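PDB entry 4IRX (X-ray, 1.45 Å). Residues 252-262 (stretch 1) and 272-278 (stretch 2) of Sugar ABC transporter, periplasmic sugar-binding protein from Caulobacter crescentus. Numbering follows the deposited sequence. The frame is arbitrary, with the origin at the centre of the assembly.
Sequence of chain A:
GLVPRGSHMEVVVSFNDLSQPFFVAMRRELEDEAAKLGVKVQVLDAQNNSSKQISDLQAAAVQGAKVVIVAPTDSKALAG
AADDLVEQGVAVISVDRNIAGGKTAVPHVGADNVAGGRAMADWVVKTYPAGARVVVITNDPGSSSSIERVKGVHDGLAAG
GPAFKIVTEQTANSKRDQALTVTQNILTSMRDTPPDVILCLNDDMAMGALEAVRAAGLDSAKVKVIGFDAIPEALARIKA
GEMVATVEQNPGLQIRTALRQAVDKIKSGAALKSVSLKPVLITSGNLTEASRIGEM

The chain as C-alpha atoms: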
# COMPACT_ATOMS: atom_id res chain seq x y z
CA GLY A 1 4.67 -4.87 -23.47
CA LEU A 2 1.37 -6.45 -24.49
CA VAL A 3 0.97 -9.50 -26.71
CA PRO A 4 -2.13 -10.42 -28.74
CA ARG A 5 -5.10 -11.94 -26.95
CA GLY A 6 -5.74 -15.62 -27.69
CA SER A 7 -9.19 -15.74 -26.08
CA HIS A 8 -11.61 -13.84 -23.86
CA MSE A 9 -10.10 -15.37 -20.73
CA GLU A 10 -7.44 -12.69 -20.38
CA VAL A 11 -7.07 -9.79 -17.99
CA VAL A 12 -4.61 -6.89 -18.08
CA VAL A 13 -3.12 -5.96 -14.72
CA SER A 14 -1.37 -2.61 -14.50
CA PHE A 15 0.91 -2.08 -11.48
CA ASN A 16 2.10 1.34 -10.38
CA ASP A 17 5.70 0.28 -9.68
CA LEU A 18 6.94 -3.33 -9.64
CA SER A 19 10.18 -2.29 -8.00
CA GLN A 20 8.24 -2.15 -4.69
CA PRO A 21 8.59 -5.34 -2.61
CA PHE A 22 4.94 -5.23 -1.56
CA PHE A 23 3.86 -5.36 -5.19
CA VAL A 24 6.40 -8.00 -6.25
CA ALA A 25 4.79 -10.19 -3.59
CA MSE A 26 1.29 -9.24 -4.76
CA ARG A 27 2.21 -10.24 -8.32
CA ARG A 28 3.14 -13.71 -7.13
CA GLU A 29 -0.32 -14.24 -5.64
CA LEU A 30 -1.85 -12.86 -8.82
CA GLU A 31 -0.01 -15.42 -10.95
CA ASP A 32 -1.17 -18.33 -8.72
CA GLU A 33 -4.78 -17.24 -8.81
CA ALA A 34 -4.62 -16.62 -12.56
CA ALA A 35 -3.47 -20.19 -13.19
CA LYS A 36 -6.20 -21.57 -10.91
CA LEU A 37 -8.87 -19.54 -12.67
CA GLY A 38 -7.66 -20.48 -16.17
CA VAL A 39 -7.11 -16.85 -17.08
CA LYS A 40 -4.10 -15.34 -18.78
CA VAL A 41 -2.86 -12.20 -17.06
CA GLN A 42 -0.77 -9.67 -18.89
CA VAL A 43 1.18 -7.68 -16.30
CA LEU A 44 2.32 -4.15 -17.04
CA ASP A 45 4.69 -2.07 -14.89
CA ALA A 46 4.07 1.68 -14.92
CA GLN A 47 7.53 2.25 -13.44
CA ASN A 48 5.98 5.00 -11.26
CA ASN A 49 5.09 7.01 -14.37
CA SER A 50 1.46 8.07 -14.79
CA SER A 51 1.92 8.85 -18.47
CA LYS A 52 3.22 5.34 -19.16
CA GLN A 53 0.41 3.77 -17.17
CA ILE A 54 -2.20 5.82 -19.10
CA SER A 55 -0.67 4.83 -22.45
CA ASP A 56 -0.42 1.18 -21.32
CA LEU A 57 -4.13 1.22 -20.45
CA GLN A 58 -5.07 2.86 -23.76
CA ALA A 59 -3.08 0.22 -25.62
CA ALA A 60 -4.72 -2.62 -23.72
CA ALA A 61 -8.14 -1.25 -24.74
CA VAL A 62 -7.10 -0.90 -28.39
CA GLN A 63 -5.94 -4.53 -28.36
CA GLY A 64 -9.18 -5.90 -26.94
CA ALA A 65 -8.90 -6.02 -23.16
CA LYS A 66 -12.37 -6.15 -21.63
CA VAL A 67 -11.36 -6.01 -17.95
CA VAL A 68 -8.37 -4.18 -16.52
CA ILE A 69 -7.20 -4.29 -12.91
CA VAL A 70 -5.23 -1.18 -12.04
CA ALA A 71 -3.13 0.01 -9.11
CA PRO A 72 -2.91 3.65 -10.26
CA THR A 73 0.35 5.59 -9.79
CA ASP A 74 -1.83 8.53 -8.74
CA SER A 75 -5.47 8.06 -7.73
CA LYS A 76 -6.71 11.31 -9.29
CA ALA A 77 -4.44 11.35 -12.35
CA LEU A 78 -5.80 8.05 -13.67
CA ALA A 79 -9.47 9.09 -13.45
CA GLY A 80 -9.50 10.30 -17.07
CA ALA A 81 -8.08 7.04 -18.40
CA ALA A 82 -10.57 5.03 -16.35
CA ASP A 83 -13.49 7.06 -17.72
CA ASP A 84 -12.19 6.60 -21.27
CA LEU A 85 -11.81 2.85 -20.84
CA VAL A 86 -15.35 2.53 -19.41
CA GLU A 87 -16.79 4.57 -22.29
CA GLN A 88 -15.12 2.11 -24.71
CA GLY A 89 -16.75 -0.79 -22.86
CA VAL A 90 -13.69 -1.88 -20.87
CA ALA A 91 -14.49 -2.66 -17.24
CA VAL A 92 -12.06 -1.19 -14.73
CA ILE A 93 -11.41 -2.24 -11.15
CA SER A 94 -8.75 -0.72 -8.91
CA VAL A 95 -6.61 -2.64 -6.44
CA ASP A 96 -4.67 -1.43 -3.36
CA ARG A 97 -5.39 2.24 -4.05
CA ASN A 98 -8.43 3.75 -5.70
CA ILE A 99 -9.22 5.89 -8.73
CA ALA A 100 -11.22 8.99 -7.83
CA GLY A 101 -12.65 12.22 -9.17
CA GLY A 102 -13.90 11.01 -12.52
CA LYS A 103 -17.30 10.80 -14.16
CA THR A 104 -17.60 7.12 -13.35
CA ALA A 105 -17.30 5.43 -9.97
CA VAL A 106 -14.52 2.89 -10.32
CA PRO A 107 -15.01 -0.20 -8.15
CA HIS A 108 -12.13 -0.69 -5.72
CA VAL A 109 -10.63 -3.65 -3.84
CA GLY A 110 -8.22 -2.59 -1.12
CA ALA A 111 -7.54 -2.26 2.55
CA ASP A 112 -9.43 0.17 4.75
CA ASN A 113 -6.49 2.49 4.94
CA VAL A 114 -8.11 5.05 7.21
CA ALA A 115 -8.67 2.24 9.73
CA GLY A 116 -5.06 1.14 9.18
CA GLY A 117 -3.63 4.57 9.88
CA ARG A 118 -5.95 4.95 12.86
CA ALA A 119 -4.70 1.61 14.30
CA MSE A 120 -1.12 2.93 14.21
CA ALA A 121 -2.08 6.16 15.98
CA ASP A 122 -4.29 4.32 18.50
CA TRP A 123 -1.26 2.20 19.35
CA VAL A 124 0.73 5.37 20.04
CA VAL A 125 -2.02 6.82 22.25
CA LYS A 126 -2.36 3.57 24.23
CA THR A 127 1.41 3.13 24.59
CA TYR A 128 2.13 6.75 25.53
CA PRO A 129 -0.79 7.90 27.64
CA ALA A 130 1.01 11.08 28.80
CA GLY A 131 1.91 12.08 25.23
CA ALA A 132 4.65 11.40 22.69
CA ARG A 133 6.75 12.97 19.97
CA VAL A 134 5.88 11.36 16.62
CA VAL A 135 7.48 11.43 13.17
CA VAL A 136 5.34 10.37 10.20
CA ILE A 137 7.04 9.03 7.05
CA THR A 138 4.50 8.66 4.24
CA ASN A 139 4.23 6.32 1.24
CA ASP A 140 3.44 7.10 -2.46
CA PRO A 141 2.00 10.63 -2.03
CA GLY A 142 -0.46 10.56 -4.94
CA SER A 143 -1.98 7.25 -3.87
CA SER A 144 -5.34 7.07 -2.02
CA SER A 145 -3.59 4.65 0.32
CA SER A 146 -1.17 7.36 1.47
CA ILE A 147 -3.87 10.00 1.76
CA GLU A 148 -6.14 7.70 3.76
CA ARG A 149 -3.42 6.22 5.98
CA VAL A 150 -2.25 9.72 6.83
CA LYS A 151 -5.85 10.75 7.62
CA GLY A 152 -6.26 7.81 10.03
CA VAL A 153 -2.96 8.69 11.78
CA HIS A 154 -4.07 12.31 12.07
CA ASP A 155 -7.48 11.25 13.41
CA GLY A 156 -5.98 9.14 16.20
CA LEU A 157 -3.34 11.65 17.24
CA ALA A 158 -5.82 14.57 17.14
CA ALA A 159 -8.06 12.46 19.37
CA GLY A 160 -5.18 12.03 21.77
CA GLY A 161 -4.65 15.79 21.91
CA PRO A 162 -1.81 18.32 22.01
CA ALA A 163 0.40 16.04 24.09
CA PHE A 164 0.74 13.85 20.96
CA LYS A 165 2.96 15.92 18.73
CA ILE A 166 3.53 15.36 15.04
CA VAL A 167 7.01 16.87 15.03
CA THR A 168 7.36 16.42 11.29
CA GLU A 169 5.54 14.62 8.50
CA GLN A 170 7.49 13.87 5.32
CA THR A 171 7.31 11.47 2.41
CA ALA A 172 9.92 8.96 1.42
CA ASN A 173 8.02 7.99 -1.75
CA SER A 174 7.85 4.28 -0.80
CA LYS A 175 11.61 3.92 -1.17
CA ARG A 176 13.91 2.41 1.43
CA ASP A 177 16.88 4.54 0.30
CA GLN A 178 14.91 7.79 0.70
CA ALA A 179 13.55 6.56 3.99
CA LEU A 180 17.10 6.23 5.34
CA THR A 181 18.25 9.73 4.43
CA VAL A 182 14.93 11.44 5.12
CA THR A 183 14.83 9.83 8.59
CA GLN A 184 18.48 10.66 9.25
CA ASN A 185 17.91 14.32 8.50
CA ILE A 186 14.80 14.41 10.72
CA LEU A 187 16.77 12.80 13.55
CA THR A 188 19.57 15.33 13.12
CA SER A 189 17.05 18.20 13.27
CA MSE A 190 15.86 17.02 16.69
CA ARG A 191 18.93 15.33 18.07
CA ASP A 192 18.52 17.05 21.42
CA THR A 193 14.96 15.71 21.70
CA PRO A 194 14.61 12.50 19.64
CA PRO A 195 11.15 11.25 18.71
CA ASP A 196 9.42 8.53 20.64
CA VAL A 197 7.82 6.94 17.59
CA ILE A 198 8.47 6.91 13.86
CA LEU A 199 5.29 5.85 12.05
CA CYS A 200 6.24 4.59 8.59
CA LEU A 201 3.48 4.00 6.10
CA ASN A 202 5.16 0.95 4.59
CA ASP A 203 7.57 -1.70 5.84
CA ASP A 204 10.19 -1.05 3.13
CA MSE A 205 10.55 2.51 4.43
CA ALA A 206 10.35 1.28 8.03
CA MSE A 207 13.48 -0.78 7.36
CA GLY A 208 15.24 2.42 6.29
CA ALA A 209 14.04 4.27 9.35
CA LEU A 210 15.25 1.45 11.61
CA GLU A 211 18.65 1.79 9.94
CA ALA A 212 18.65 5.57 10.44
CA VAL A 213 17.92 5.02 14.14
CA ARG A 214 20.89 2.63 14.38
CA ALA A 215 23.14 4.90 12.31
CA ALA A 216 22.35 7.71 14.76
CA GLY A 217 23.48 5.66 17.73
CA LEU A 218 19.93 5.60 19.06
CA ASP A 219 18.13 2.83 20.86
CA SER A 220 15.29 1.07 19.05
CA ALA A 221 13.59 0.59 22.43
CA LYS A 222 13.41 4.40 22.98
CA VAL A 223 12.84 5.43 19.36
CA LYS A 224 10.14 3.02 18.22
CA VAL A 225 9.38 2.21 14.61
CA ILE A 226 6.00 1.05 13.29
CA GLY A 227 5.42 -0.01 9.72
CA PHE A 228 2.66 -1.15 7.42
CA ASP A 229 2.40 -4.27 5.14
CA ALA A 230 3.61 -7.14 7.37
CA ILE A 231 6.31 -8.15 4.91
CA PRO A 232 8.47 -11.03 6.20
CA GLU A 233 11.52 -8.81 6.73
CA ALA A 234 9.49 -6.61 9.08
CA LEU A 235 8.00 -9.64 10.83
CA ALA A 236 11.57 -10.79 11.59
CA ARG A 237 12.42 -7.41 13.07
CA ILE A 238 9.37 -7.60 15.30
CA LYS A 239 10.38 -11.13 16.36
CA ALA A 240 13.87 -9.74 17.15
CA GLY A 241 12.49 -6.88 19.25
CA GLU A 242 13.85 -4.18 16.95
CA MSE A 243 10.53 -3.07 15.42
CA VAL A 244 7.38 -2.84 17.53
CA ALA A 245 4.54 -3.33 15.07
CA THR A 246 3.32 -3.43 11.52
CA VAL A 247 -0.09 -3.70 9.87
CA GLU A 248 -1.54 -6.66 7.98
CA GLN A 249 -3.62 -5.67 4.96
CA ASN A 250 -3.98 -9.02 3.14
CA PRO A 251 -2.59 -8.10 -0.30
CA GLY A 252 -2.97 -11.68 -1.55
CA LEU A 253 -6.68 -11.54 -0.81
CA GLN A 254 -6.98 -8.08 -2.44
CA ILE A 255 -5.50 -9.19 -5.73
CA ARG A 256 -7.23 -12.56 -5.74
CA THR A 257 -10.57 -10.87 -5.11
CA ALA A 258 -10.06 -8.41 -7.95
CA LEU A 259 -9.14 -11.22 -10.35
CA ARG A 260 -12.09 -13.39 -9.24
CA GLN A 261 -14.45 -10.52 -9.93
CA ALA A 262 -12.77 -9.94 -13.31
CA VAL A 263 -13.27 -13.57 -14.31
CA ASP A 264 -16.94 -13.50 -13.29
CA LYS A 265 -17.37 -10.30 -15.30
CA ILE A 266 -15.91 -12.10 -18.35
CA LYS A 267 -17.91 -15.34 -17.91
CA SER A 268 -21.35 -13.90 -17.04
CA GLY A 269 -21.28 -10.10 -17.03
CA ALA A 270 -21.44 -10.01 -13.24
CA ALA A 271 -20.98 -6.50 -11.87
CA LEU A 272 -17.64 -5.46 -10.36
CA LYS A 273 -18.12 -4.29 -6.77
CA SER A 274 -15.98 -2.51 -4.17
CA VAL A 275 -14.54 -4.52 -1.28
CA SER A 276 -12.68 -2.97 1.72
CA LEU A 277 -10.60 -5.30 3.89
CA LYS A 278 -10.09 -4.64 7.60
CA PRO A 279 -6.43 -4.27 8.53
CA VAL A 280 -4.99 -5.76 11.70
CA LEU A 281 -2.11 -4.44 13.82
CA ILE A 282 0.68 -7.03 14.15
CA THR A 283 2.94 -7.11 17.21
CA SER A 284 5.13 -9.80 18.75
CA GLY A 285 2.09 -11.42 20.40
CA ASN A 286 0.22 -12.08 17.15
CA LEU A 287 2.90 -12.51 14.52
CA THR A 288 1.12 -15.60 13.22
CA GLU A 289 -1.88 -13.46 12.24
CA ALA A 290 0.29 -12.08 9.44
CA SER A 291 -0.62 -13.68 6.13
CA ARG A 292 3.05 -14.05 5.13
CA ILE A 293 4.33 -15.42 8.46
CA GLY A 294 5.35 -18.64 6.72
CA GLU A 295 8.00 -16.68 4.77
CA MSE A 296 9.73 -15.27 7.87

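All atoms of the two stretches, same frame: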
# COMPACT_ATOMS: atom_id res chain seq x y z
N GLY A 252 -2.62 -10.52 -0.74
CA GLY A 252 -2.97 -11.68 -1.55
C GLY A 252 -4.47 -11.71 -1.77
O GLY A 252 -4.96 -11.88 -2.88
N LEU A 253 -5.22 -11.54 -0.70
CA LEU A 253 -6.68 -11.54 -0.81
C LEU A 253 -7.19 -10.37 -1.67
O LEU A 253 -8.15 -10.54 -2.44
CB LEU A 253 -7.31 -11.52 0.59
CG LEU A 253 -8.81 -11.71 0.61
CD1 LEU A 253 -9.15 -12.97 -0.16
CD2 LEU A 253 -9.31 -11.80 2.06
N GLN A 254 -6.57 -9.19 -1.57
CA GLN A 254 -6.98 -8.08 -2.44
C GLN A 254 -6.89 -8.45 -3.91
O GLN A 254 -7.85 -8.29 -4.65
CB GLN A 254 -6.09 -6.85 -2.20
CG GLN A 254 -6.25 -6.20 -0.82
CD GLN A 254 -5.39 -4.97 -0.66
OE1 GLN A 254 -5.31 -4.11 -1.56
NE2 GLN A 254 -4.67 -4.88 0.47
N ILE A 255 -5.73 -8.94 -4.32
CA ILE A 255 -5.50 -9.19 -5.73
C ILE A 255 -6.30 -10.37 -6.22
O ILE A 255 -6.85 -10.33 -7.30
CB ILE A 255 -3.99 -9.24 -6.09
CG1 ILE A 255 -3.76 -9.18 -7.60
CG2 ILE A 255 -3.36 -10.49 -5.56
CD1 ILE A 255 -4.31 -7.93 -8.27
N ARG A 256 -6.44 -11.40 -5.37
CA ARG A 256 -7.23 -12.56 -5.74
C ARG A 256 -8.69 -12.18 -5.90
O ARG A 256 -9.34 -12.65 -6.83
CB ARG A 256 -7.05 -13.68 -4.73
CG ARG A 256 -5.62 -14.23 -4.65
CD ARG A 256 -5.52 -15.25 -3.56
NE ARG A 256 -4.14 -15.73 -3.35
CZ ARG A 256 -3.63 -16.77 -3.98
NH1 ARG A 256 -4.36 -17.45 -4.88
NH2 ARG A 256 -2.38 -17.14 -3.72
N THR A 257 -9.18 -11.30 -5.03
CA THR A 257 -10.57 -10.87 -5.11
C THR A 257 -10.82 -10.06 -6.37
O THR A 257 -11.84 -10.26 -7.05
CB THR A 257 -10.97 -10.08 -3.87
OG1 THR A 257 -10.82 -10.91 -2.70
CG2 THR A 257 -12.38 -9.56 -3.96
N ALA A 258 -9.90 -9.16 -6.70
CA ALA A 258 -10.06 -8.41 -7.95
C ALA A 258 -10.08 -9.33 -9.18
O ALA A 258 -10.90 -9.15 -10.08
CB ALA A 258 -8.96 -7.35 -8.10
N LEU A 259 -9.18 -10.31 -9.22
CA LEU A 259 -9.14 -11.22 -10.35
C LEU A 259 -10.38 -12.11 -10.42
O LEU A 259 -10.88 -12.37 -11.50
CB LEU A 259 -7.86 -12.06 -10.32
CG LEU A 259 -7.62 -12.83 -11.61
CD1 LEU A 259 -7.41 -11.83 -12.76
CD2 LEU A 259 -6.41 -13.75 -11.42
N ARG A 260 -10.86 -12.58 -9.27
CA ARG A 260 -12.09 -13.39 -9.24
C ARG A 260 -13.28 -12.63 -9.77
O ARG A 260 -14.06 -13.16 -10.57
CB ARG A 260 -12.37 -13.92 -7.82
CG ARG A 260 -11.39 -14.97 -7.35
CD ARG A 260 -11.41 -15.08 -5.83
NE ARG A 260 -10.36 -15.99 -5.42
CZ ARG A 260 -10.02 -16.25 -4.18
NH1 ARG A 260 -10.60 -15.63 -3.16
NH2 ARG A 260 -9.03 -17.13 -3.95
N GLN A 261 -13.41 -11.37 -9.36
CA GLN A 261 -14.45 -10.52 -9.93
C GLN A 261 -14.26 -10.33 -11.43
O GLN A 261 -15.23 -10.40 -12.18
CB GLN A 261 -14.45 -9.16 -9.24
CG GLN A 261 -14.92 -9.17 -7.78
CD GLN A 261 -15.36 -7.79 -7.35
OE1 GLN A 261 -15.98 -7.06 -8.13
NE2 GLN A 261 -15.01 -7.39 -6.13
N ALA A 262 -13.02 -10.10 -11.88
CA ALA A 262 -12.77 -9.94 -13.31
C ALA A 262 -13.21 -11.16 -14.12
O ALA A 262 -13.81 -11.02 -15.18
CB ALA A 262 -11.29 -9.65 -13.54
N LEU A 272 -18.80 -5.66 -11.23
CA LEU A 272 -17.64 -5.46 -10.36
C LEU A 272 -18.08 -4.62 -9.18
O LEU A 272 -18.84 -3.66 -9.36
CB LEU A 272 -16.52 -4.74 -11.11
CG LEU A 272 -16.03 -5.44 -12.37
CD1 LEU A 272 -14.98 -4.61 -13.10
CD2 LEU A 272 -15.45 -6.81 -12.00
N LYS A 273 -17.62 -4.96 -7.98
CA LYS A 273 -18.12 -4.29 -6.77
C LYS A 273 -16.95 -3.98 -5.84
O LYS A 273 -15.96 -4.72 -5.79
CB LYS A 273 -19.17 -5.20 -6.09
CG LYS A 273 -19.95 -4.59 -4.92
CD LYS A 273 -21.10 -5.54 -4.53
CE LYS A 273 -21.73 -5.21 -3.18
NZ LYS A 273 -22.77 -6.22 -2.79
N SER A 274 -17.04 -2.86 -5.12
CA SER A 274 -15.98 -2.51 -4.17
C SER A 274 -15.94 -3.42 -2.94
O SER A 274 -16.99 -3.88 -2.43
CB SER A 274 -16.16 -1.05 -3.71
OG SER A 274 -15.94 -0.16 -4.78
N VAL A 275 -14.73 -3.72 -2.47
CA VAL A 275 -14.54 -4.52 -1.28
C VAL A 275 -13.42 -3.86 -0.48
O VAL A 275 -12.36 -3.59 -1.03
CB VAL A 275 -14.11 -5.95 -1.63
CG1 VAL A 275 -13.82 -6.76 -0.35
CG2 VAL A 275 -15.15 -6.65 -2.52
N SER A 276 -13.67 -3.56 0.80
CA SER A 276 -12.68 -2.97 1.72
C SER A 276 -12.31 -4.00 2.78
O SER A 276 -13.19 -4.48 3.50
CB SER A 276 -13.27 -1.74 2.39
OG SER A 276 -12.31 -1.13 3.23
N LEU A 277 -11.02 -4.31 2.90
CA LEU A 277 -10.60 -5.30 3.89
C LEU A 277 -10.12 -4.64 5.16
O LEU A 277 -9.36 -3.67 5.10
CB LEU A 277 -9.46 -6.15 3.36
CG LEU A 277 -9.75 -6.94 2.09
CD1 LEU A 277 -8.52 -7.78 1.75
CD2 LEU A 277 -10.96 -7.83 2.27
N LYS A 278 -10.50 -5.19 6.31
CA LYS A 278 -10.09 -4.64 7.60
C LYS A 278 -8.65 -5.00 7.90
O LYS A 278 -8.30 -6.18 7.93
CB LYS A 278 -10.97 -5.20 8.73
CG LYS A 278 -10.67 -4.62 10.12
CD LYS A 278 -11.54 -5.34 11.16
CE LYS A 278 -10.96 -6.73 11.42
NZ LYS A 278 -11.61 -7.42 12.56

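Residues 252-262 form part of a longer helix, and residues 275-277 form a short strand that runs nearly antiparallel to it: the two N-to-C directions differ by 167°, and the axes approach to 9.9 Å. The register therefore reverses along the contact, with Gln254 nearest Leu277, Thr257 nearest Val275 and Gln261 nearest Leu272. Gln254 CA lies 7.8 Å from Leu277 CA, Thr257 CA 8.4 Å from Val275 CA, and Gln261 CA 6.0 Å from Leu272 CA; of these three pairs the last is the closest. The contact is modest, burying 344 Å² over both sides.

Gln261 supplies both hydrogen bonds that cross between the stretches. Its CA-to-CB bond points toward the other stretch, and with chi1 at -69° and chi2 at -160° the carboxamide reaches the backbone of Lys273. Lys273 N donates to Gln261 OE1 at 2.7 Å, with an N-H...O angle of 164°; Gln261 NE2 donates to Lys273 O at 2.9 Å and 161°. A primary amide carries a donor and an acceptor side by side, so one side chain satisfies both backbone polar groups of a single residue. Lys273 lies outside the strand, in the segment just before it. The approach of Gln261 OE1 to Lys273 O, 3.3 Å, is not a third bond: both atoms are acceptors, brought near each other by the paired geometry.

Leu272 and Val275 add van der Waals contacts next to this polar pair. Gln261 CB lies 3.8 Å from Leu272 CD2, which also comes within 4.1 Å of Ala262 N; that nitrogen is already committed to Ala258 O at 2.9 Å, so the leucine methyl merely packs against the helix backbone. Leu272 starts sideways from CA to CB, but its end comes nearer the helix. Gln261 NE2 also sits 3.7 Å from Val275 CG2, a van der Waals contact.

Farther along, Val275 CG2 meets Thr257 CG2 at 4.3 Å, methyl to methyl. The threonine hydroxyl is satisfied within its own helix: Thr257 OG1 donates to Leu253 O at 2.7 Å, and the same carbonyl accepts from Thr257 N at 2.9 Å. Its chi1 of -60° places OG1 for that bond.

At the opposite end, Leu277 points toward the helix, and its CD1 lies 3.8 Å from Gln254 CG and 4.1 Å from Leu253 CB. Gln254 thus offers its aliphatic portion to the leucine, while its NE2 is hydrogen-bonded elsewhere in the structure. Ser274 turns away from the helix, and its OG is likewise bonded elsewhere.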